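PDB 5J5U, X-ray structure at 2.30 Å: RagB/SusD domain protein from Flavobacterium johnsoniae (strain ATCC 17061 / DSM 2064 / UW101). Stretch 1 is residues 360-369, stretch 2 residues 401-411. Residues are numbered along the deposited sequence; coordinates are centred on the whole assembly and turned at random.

Stretch 1 360-369: FYKKGVEAGI
Stretch 2 (401-411) EQIGTQLWITY

Two α-helices of one chain, residues 360-369 and 401-410, run in nearly the same direction, their axes crossing at 21° and approaching to 10.2 Å; Tyr411, at phi/psi -85/12, is the first residue to leave helical geometry. The CA atoms come closer along the pair, from 7.3 Å between Tyr361 CA and Ile403 CA, through 6.9 Å between Val365 CA and Gln406 CA, to 5.7 Å between Gly368 CA and Thr410 CA. No hydrogen bond crosses the contact, which buries 271 Å² by packing alone. Phe360 (chi1 -82°) stays out of reach, its O accepting from Gly364 N at 2.9 Å. Tyr361 covers most ground: its CA-to-CB bond points sideways, but the t rotamer (chi1 -179°, chi2 76°) carries the ring across to the second helix. There Tyr361 OH lies 3.4 Å from Gln406 CG and 3.7 Å from Gln402 CB, while Tyr361 CD1 meets Ile403 CG1 at 4.1 Å, an apolar contact; Gln402 O sits at the ring edge. The CA-to-CB bonds of Gln402 (chi1 -74°, chi2 174°) and Gln406 (m, m, chi3 -30°) both point toward stretch 1, and their side-chain amides are hydrogen-bonded elsewhere in the structure. Lys362 and Lys363, both m then extended, take no part. At Gly364 a CB would point toward stretch 2 but find none of its atoms within 5.5 Å. One turn after Tyr361, Val365 (t, chi1 177°) sets CG2 3.7 Å from Gln406 CD, so Gln406 touches both residues. Glu366 (chi1 165°) and Ala367 make no contact. Gly368 permits the closest backbone approach: its CA is 4.4 Å from Thr410 OG1 (Thr410 chi1 -75°), and an ideal CB here would lie only 3.2 Å from that oxygen. The CA-to-CB bond of Ile369 (m, t) points away from stretch 2; the side chain's end turns back nearer but makes no contact. Within stretch 2, Thr405 OG1 donates to Glu401 O at 2.5 Å.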

ATOM      1  N   PHE A 360      16.803  -1.521 -13.580  1.00 33.02           N
ATOM      2  CA  PHE A 360      15.971  -1.660 -12.388  1.00 31.44           C
ATOM      3  C   PHE A 360      14.483  -1.524 -12.737  1.00 27.62           C
ATOM      4  O   PHE A 360      13.653  -2.308 -12.301  1.00 25.95           O
ATOM      5  CB  PHE A 360      16.345  -0.598 -11.349  1.00 29.83           C
ATOM      6  CG  PHE A 360      17.549  -0.938 -10.510  1.00 32.65           C
ATOM      7  CD1 PHE A 360      17.643  -2.165  -9.864  1.00 29.60           C
ATOM      8  CD2 PHE A 360      18.571  -0.008 -10.336  1.00 35.64           C
ATOM      9  CE1 PHE A 360      18.735  -2.469  -9.072  1.00 29.26           C
ATOM     10  CE2 PHE A 360      19.665  -0.301  -9.547  1.00 36.54           C
ATOM     11  CZ  PHE A 360      19.751  -1.539  -8.917  1.00 32.73           C
ATOM     12  N   TYR A 361      14.174  -0.520 -13.549  1.00 26.76           N
ATOM     13  CA  TYR A 361      12.817  -0.263 -14.005  1.00 31.44           C
ATOM     14  C   TYR A 361      12.239  -1.472 -14.739  1.00 33.36           C
ATOM     15  O   TYR A 361      11.111  -1.913 -14.446  1.00 31.80           O
ATOM     16  CB  TYR A 361      12.810   0.964 -14.905  1.00 24.72           C
ATOM     17  CG  TYR A 361      11.456   1.356 -15.440  1.00 34.21           C
ATOM     18  CD1 TYR A 361      10.527   2.002 -14.633  1.00 28.71           C
ATOM     19  CD2 TYR A 361      11.123   1.128 -16.774  1.00 31.88           C
ATOM     20  CE1 TYR A 361       9.292   2.381 -15.133  1.00 27.03           C
ATOM     21  CE2 TYR A 361       9.902   1.499 -17.282  1.00 26.77           C
ATOM     22  CZ  TYR A 361       8.986   2.122 -16.464  1.00 33.40           C
ATOM     23  OH  TYR A 361       7.766   2.493 -16.990  1.00 32.68           O
ATOM     24  N   LYS A 362      13.011  -2.002 -15.688  1.00 32.70           N
ATOM     25  CA  LYS A 362      12.568  -3.139 -16.485  1.00 28.55           C
ATOM     26  C   LYS A 362      12.276  -4.329 -15.594  1.00 30.67           C
ATOM     27  O   LYS A 362      11.224  -4.978 -15.722  1.00 34.45           O
ATOM     28  CB  LYS A 362      13.627  -3.507 -17.521  1.00 32.34           C
ATOM     29  CG  LYS A 362      13.764  -2.495 -18.653  1.00 41.45           C
ATOM     30  CD  LYS A 362      14.968  -2.793 -19.537  1.00 41.31           C
ATOM     31  CE  LYS A 362      14.986  -1.904 -20.759  1.00 48.01           C
ATOM     32  NZ  LYS A 362      16.065  -2.326 -21.694  1.00 48.63           N
ATOM     33  N   LYS A 363      13.195  -4.593 -14.667  1.00 28.42           N
ATOM     34  CA  LYS A 363      13.029  -5.717 -13.749  1.00 36.65           C
ATOM     35  C   LYS A 363      11.786  -5.520 -12.873  1.00 29.86           C
ATOM     36  O   LYS A 363      11.057  -6.478 -12.572  1.00 28.27           O
ATOM     37  CB  LYS A 363      14.275  -5.878 -12.867  1.00 36.70           C
ATOM     38  CG  LYS A 363      15.522  -6.355 -13.610  1.00 38.57           C
ATOM     39  CD  LYS A 363      16.771  -6.303 -12.725  1.00 32.74           C
ATOM     40  CE  LYS A 363      18.046  -6.475 -13.551  1.00 38.20           C
ATOM     41  NZ  LYS A 363      19.304  -6.355 -12.750  1.00 39.12           N
ATOM     42  N   GLY A 364      11.525  -4.269 -12.503  1.00 28.52           N
ATOM     43  CA  GLY A 364      10.342  -3.941 -11.723  1.00 28.90           C
ATOM     44  C   GLY A 364       9.041  -4.213 -12.469  1.00 26.19           C
ATOM     45  O   GLY A 364       8.124  -4.830 -11.924  1.00 23.66           O
ATOM     46  N   VAL A 365       8.951  -3.741 -13.713  1.00 23.59           N
ATOM     47  CA  VAL A 365       7.740  -3.944 -14.502  1.00 25.79           C
ATOM     48  C   VAL A 365       7.469  -5.429 -14.743  1.00 25.52           C
ATOM     49  O   VAL A 365       6.317  -5.898 -14.634  1.00 23.76           O
ATOM     50  CB  VAL A 365       7.808  -3.212 -15.851  1.00 27.64           C
ATOM     51  CG1 VAL A 365       6.566  -3.518 -16.655  1.00 29.51           C
ATOM     52  CG2 VAL A 365       7.949  -1.707 -15.642  1.00 22.32           C
ATOM     53  N   GLU A 366       8.520  -6.176 -15.066  1.00 28.83           N
ATOM     54  CA  GLU A 366       8.332  -7.609 -15.276  1.00 29.55           C
ATOM     55  C   GLU A 366       7.877  -8.290 -13.985  1.00 26.79           C
ATOM     56  O   GLU A 366       6.958  -9.132 -13.982  1.00 27.37           O
ATOM     57  CB  GLU A 366       9.625  -8.261 -15.785  1.00 32.37           C
ATOM     58  CG  GLU A 366       9.623  -9.783 -15.679  1.00 36.46           C
ATOM     59  CD  GLU A 366      10.652 -10.461 -16.570  1.00 48.05           C
ATOM     60  OE1 GLU A 366      11.533  -9.769 -17.133  1.00 52.71           O
ATOM     61  OE2 GLU A 366      10.569 -11.701 -16.708  1.00 51.34           O
ATOM     62  N   ALA A 367       8.497  -7.904 -12.874  1.00 26.10           N
ATOM     63  CA  ALA A 367       8.130  -8.483 -11.587  1.00 25.51           C
ATOM     64  C   ALA A 367       6.668  -8.175 -11.201  1.00 22.99           C
ATOM     65  O   ALA A 367       5.980  -9.003 -10.590  1.00 23.10           O
ATOM     66  CB  ALA A 367       9.075  -7.992 -10.525  1.00 22.47           C
ATOM     67  N   GLY A 368       6.192  -6.997 -11.590  1.00 20.95           N
ATOM     68  CA  GLY A 368       4.825  -6.592 -11.296  1.00 25.28           C
ATOM     69  C   GLY A 368       3.818  -7.336 -12.157  1.00 25.06           C
ATOM     70  O   GLY A 368       2.728  -7.696 -11.694  1.00 22.76           O
ATOM     71  N   ILE A 369       4.188  -7.560 -13.420  1.00 28.18           N
ATOM     72  CA  ILE A 369       3.344  -8.329 -14.331  1.00 26.74           C
ATOM     73  C   ILE A 369       3.227  -9.768 -13.852  1.00 26.20           C
ATOM     74  O   ILE A 369       2.137 -10.348 -13.885  1.00 31.03           O
ATOM     75  CB  ILE A 369       3.882  -8.299 -15.776  1.00 30.37           C
ATOM     76  CG1 ILE A 369       3.843  -6.873 -16.319  1.00 24.34           C
ATOM     77  CG2 ILE A 369       3.044  -9.195 -16.687  1.00 34.69           C
ATOM     78  CD1 ILE A 369       4.604  -6.702 -17.615  1.00 25.08           C
ATOM     79  N   GLU A 401       7.810  10.194 -13.584  1.00 25.63           N
ATOM     80  CA  GLU A 401       6.434   9.948 -13.996  1.00 28.75           C
ATOM     81  C   GLU A 401       6.187   8.470 -14.248  1.00 28.44           C
ATOM     82  O   GLU A 401       5.200   7.888 -13.757  1.00 25.99           O
ATOM     83  CB  GLU A 401       6.104  10.747 -15.255  1.00 33.77           C
ATOM     84  CG  GLU A 401       4.710  10.489 -15.783  1.00 36.77           C
ATOM     85  CD  GLU A 401       4.376  11.340 -16.987  1.00 42.02           C
ATOM     86  OE1 GLU A 401       5.236  12.137 -17.406  1.00 43.59           O
ATOM     87  OE2 GLU A 401       3.260  11.198 -17.527  1.00 47.38           O
ATOM     88  N   GLN A 402       7.125   7.865 -14.971  1.00 27.06           N
ATOM     89  CA  GLN A 402       7.045   6.456 -15.353  1.00 30.63           C
ATOM     90  C   GLN A 402       7.150   5.533 -14.142  1.00 25.77           C
ATOM     91  O   GLN A 402       6.408   4.544 -14.040  1.00 22.29           O
ATOM     92  CB  GLN A 402       8.145   6.123 -16.369  1.00 23.91           C
ATOM     93  CG  GLN A 402       7.874   6.680 -17.745  1.00 29.35           C
ATOM     94  CD  GLN A 402       9.034   6.483 -18.718  1.00 31.04           C
ATOM     95  OE1 GLN A 402       9.890   7.355 -18.873  1.00 25.33           O
ATOM     96  NE2 GLN A 402       9.047   5.339 -19.393  1.00 34.79           N
ATOM     97  N   ILE A 403       8.055   5.881 -13.225  1.00 24.20           N
ATOM     98  CA  ILE A 403       8.311   5.096 -12.014  1.00 25.91           C
ATOM     99  C   ILE A 403       7.128   5.172 -11.040  1.00 21.83           C
ATOM    100  O   ILE A 403       6.700   4.154 -10.478  1.00 23.28           O
ATOM    101  CB  ILE A 403       9.613   5.573 -11.295  1.00 23.60           C
ATOM    102  CG1 ILE A 403      10.839   5.229 -12.137  1.00 24.99           C
ATOM    103  CG2 ILE A 403       9.759   4.921  -9.913  1.00 20.53           C
ATOM    104  CD1 ILE A 403      12.117   5.741 -11.567  1.00 24.41           C
ATOM    105  N   GLY A 404       6.611   6.384 -10.856  1.00 20.13           N
ATOM    106  CA  GLY A 404       5.432   6.597 -10.036  1.00 22.38           C
ATOM    107  C   GLY A 404       4.227   5.836 -10.555  1.00 22.39           C
ATOM    108  O   GLY A 404       3.522   5.182  -9.777  1.00 21.61           O
ATOM    109  N   THR A 405       4.012   5.902 -11.872  1.00 22.02           N
ATOM    110  CA  THR A 405       2.888   5.215 -12.504  1.00 18.79           C
ATOM    111  C   THR A 405       3.004   3.696 -12.349  1.00 20.43           C
ATOM    112  O   THR A 405       2.018   2.991 -12.002  1.00 18.90           O
ATOM    113  CB  THR A 405       2.795   5.591 -13.995  1.00 27.12           C
ATOM    114  OG1 THR A 405       2.851   7.016 -14.129  1.00 22.12           O
ATOM    115  CG2 THR A 405       1.500   5.073 -14.615  1.00 27.48           C
ATOM    116  N   GLN A 406       4.212   3.183 -12.572  1.00 19.34           N
ATOM    117  CA  GLN A 406       4.429   1.752 -12.405  1.00 21.99           C
ATOM    118  C   GLN A 406       4.205   1.314 -10.944  1.00 19.40           C
ATOM    119  O   GLN A 406       3.579   0.289 -10.691  1.00 16.72           O
ATOM    120  CB  GLN A 406       5.834   1.351 -12.879  1.00 18.60           C
ATOM    121  CG  GLN A 406       5.990   1.364 -14.381  1.00 21.69           C
ATOM    122  CD  GLN A 406       4.995   0.457 -15.086  1.00 25.52           C
ATOM    123  OE1 GLN A 406       4.563  -0.565 -14.545  1.00 22.34           O
ATOM    124  NE2 GLN A 406       4.608   0.843 -16.292  1.00 21.63           N
ATOM    125  N   LEU A 407       4.726   2.074  -9.984  1.00 18.21           N
ATOM    126  CA  LEU A 407       4.498   1.746  -8.573  1.00 20.81           C
ATOM    127  C   LEU A 407       3.003   1.778  -8.227  1.00 14.60           C
ATOM    128  O   LEU A 407       2.493   0.940  -7.498  1.00 17.12           O
ATOM    129  CB  LEU A 407       5.265   2.718  -7.661  1.00 22.64           C
ATOM    130  CG  LEU A 407       6.753   2.437  -7.446  1.00 20.84           C
ATOM    131  CD1 LEU A 407       7.468   3.699  -6.990  1.00 16.83           C
ATOM    132  CD2 LEU A 407       6.955   1.315  -6.446  1.00 13.42           C
ATOM    133  N   TRP A 408       2.318   2.763  -8.779  1.00 16.92           N
ATOM    134  CA  TRP A 408       0.887   2.929  -8.606  1.00 15.13           C
ATOM    135  C   TRP A 408       0.158   1.686  -9.121  1.00 19.44           C
ATOM    136  O   TRP A 408      -0.866   1.268  -8.554  1.00 15.92           O
ATOM    137  CB  TRP A 408       0.434   4.214  -9.324  1.00 13.87           C
ATOM    138  CG  TRP A 408      -1.029   4.429  -9.364  1.00 17.29           C
ATOM    139  CD1 TRP A 408      -1.839   4.745  -8.312  1.00 16.31           C
ATOM    140  CD2 TRP A 408      -1.873   4.377 -10.519  1.00 17.52           C
ATOM    141  NE1 TRP A 408      -3.139   4.874  -8.736  1.00 14.37           N
ATOM    142  CE2 TRP A 408      -3.186   4.659 -10.090  1.00 17.70           C
ATOM    143  CE3 TRP A 408      -1.647   4.128 -11.879  1.00 15.35           C
ATOM    144  CZ2 TRP A 408      -4.267   4.692 -10.968  1.00 16.22           C
ATOM    145  CZ3 TRP A 408      -2.718   4.161 -12.748  1.00 16.84           C
ATOM    146  CH2 TRP A 408      -4.011   4.452 -12.295  1.00 15.25           C
ATOM    147  N   ILE A 409       0.710   1.066 -10.165  1.00 19.08           N
ATOM    148  CA  ILE A 409       0.127  -0.179 -10.665  1.00 15.60           C
ATOM    149  C   ILE A 409       0.511  -1.344  -9.758  1.00 17.39           C
ATOM    150  O   ILE A 409      -0.318  -2.181  -9.409  1.00 21.94           O
ATOM    151  CB  ILE A 409       0.550  -0.458 -12.124  1.00 17.75           C
ATOM    152  CG1 ILE A 409      -0.049   0.623 -13.036  1.00 16.62           C
ATOM    153  CG2 ILE A 409       0.061  -1.830 -12.570  1.00 20.19           C
ATOM    154  CD1 ILE A 409       0.312   0.496 -14.494  1.00 20.58           C
ATOM    155  N   THR A 410       1.760  -1.358  -9.332  1.00 16.27           N
ATOM    156  CA  THR A 410       2.284  -2.396  -8.459  1.00 15.02           C
ATOM    157  C   THR A 410       1.575  -2.414  -7.098  1.00 17.64           C
ATOM    158  O   THR A 410       1.350  -3.494  -6.531  1.00 19.94           O
ATOM    159  CB  THR A 410       3.813  -2.204  -8.290  1.00 16.67           C
ATOM    160  OG1 THR A 410       4.460  -2.628  -9.499  1.00 24.89           O
ATOM    161  CG2 THR A 410       4.368  -3.010  -7.139  1.00 19.10           C
ATOM    162  N   TYR A 411       1.181  -1.232  -6.610  1.00 11.89           N
ATOM    163  CA  TYR A 411       0.498  -1.104  -5.325  1.00 11.91           C
ATOM    164  C   TYR A 411      -0.993  -1.313  -5.398  1.00 13.92           C
ATOM    165  O   TYR A 411      -1.704  -0.999  -4.441  1.00 13.03           O
ATOM    166  CB  TYR A 411       0.745   0.271  -4.718  1.00 13.65           C
ATOM    167  CG  TYR A 411       2.130   0.483  -4.162  1.00 13.96           C
ATOM    168  CD1 TYR A 411       2.760  -0.492  -3.390  1.00 16.88           C
ATOM    169  CD2 TYR A 411       2.816   1.644  -4.432  1.00 13.30           C
ATOM    170  CE1 TYR A 411       4.044  -0.294  -2.889  1.00 16.67           C
ATOM    171  CE2 TYR A 411       4.080   1.863  -3.929  1.00 17.98           C
ATOM    172  CZ  TYR A 411       4.696   0.897  -3.166  1.00 20.56           C
ATOM    173  OH  TYR A 411       5.967   1.145  -2.683  1.00 19.09           O
TER